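Local coordinates for protein glutathione-dependent peroxiredoxin (Sinorhizobium meliloti, PDB 3UMA) that probably reduces hydrogen peroxide and organic hydroperoxides to water and alcohols at the expense of glutathione, helping to protect the cell from oxidative stress, at residues P70-N75 with S148-M153. Numbering follows the deposited sequence.
Sequences PTCSLN and SKRYSM
Arg150 reaches from the break in strand 147-156, just before Tyr151, to the first turn of the helix 70-82 and turns the edge of its guanidinium toward the sulfur of Cys72. Arg150 NH1 and NH2 each lie 3.3 Å from Cys72 SG, with N-H...S angles of about 150°; the sulfur is in the guanidinium plane, but both hydrogen bonds are weak and, because the position of SG is less certain, doubtful. Thr71 packs over one face of the same group: its methyl CG2, anti to the backbone N, stands 3.6 Å from Arg150 CZ and 3.4 Å from Arg150 NH2, toward the rim. This belongs to the predicted active site of a Prx5-type peroxiredoxin with a thioredoxin-like fold, where the predicted peroxidatic Cys72 ends the PxxxTxxC motif. Arg150 extends straight through chi2 and bends at chi3 (-38°), turning the guanidinium so that NH2 hydrogen-bonds to Pro169 O, its strongest polar partner, as well as meeting the sulfur. Val64 and Pro65 pack against both Cys72 and Arg150 on this buried side. The Thr71 side is looser: this residue is partly exposed and touches the arginine through CB and CG2 alone.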
# COMPACT_ATOMS: atom_id res chain seq x y z
N PRO A 70 -1.23 6.26 -14.06
CA PRO A 70 -2.68 6.29 -14.34
C PRO A 70 -3.56 5.29 -13.56
O PRO A 70 -4.56 5.70 -12.98
CB PRO A 70 -2.75 6.01 -15.85
CG PRO A 70 -1.40 6.55 -16.36
CD PRO A 70 -0.46 6.05 -15.30
N THR A 71 -3.21 4.01 -13.55
CA THR A 71 -4.05 3.04 -12.83
C THR A 71 -4.02 3.35 -11.34
O THR A 71 -5.06 3.35 -10.67
CB THR A 71 -3.62 1.57 -13.10
OG1 THR A 71 -3.73 1.30 -14.50
CG2 THR A 71 -4.52 0.57 -12.33
N CYS A 72 -2.84 3.69 -10.82
CA CYS A 72 -2.70 4.03 -9.41
C CYS A 72 -3.48 5.30 -9.04
O CYS A 72 -4.19 5.31 -8.04
CB CYS A 72 -1.23 4.15 -9.03
SG CYS A 72 -0.20 2.79 -9.62
N SER A 73 -3.38 6.36 -9.85
CA SER A 73 -3.97 7.68 -9.50
C SER A 73 -5.43 7.89 -9.92
O SER A 73 -6.14 8.67 -9.28
CB SER A 73 -3.16 8.83 -10.12
OG SER A 73 -1.79 8.65 -9.90
N LEU A 74 -5.84 7.26 -11.01
CA LEU A 74 -7.20 7.47 -11.52
C LEU A 74 -8.17 6.43 -11.01
O LEU A 74 -9.38 6.65 -11.01
CB LEU A 74 -7.21 7.42 -13.06
CG LEU A 74 -6.45 8.52 -13.81
CD1 LEU A 74 -6.27 8.09 -15.27
CD2 LEU A 74 -7.19 9.85 -13.70
N ASN A 75 -7.63 5.29 -10.58
CA ASN A 75 -8.42 4.11 -10.29
C ASN A 75 -8.19 3.59 -8.84
O ASN A 75 -9.09 3.64 -8.02
CB ASN A 75 -8.02 3.05 -11.33
CG ASN A 75 -8.99 1.91 -11.43
OD1 ASN A 75 -9.39 1.32 -10.43
ND2 ASN A 75 -9.37 1.58 -12.67
N SER A 148 6.65 -2.02 -6.67
CA SER A 148 5.82 -3.03 -6.06
C SER A 148 4.74 -3.49 -7.05
O SER A 148 4.17 -2.66 -7.77
CB SER A 148 5.11 -2.45 -4.82
OG SER A 148 4.35 -3.45 -4.17
N LYS A 149 4.48 -4.80 -7.07
CA LYS A 149 3.19 -5.31 -7.57
C LYS A 149 2.02 -4.56 -6.93
O LYS A 149 2.11 -4.09 -5.78
CB LYS A 149 3.05 -6.79 -7.23
CG LYS A 149 3.92 -7.66 -8.08
CD LYS A 149 3.70 -9.13 -7.81
CE LYS A 149 4.35 -9.91 -8.93
NZ LYS A 149 4.50 -11.33 -8.56
N ARG A 150 0.91 -4.44 -7.68
CA ARG A 150 -0.34 -3.95 -7.08
C ARG A 150 -0.97 -5.06 -6.21
O ARG A 150 -1.13 -6.19 -6.66
CB ARG A 150 -1.30 -3.45 -8.15
CG ARG A 150 -2.58 -2.80 -7.60
CD ARG A 150 -3.51 -2.22 -8.71
NE ARG A 150 -2.76 -1.60 -9.81
CZ ARG A 150 -2.21 -0.39 -9.78
NH1 ARG A 150 -2.29 0.41 -8.72
NH2 ARG A 150 -1.53 0.03 -10.83
N TYR A 151 -1.32 -4.73 -4.97
CA TYR A 151 -1.97 -5.67 -4.06
C TYR A 151 -2.74 -4.90 -3.01
O TYR A 151 -2.54 -3.69 -2.85
CB TYR A 151 -0.97 -6.68 -3.41
CG TYR A 151 0.08 -6.06 -2.48
CD1 TYR A 151 -0.27 -5.58 -1.20
CD2 TYR A 151 1.42 -5.94 -2.89
CE1 TYR A 151 0.68 -5.01 -0.35
CE2 TYR A 151 2.38 -5.37 -2.04
CZ TYR A 151 2.01 -4.91 -0.76
OH TYR A 151 2.94 -4.32 0.07
N SER A 152 -3.64 -5.59 -2.32
CA SER A 152 -4.22 -5.06 -1.09
C SER A 152 -4.19 -6.19 -0.07
O SER A 152 -4.16 -7.37 -0.42
CB SER A 152 -5.66 -4.56 -1.29
OG SER A 152 -6.50 -5.67 -1.50
N MSE A 153 -4.16 -5.82 1.20
CA MSE A 153 -4.18 -6.84 2.23
C MSE A 153 -4.88 -6.31 3.46
O MSE A 153 -4.86 -5.12 3.72
CB MSE A 153 -2.76 -7.36 2.55
CG MSE A 153 -1.77 -6.30 2.92
SE MSE A 153 -0.05 -7.04 3.50
CE MSE A 153 0.71 -7.79 1.87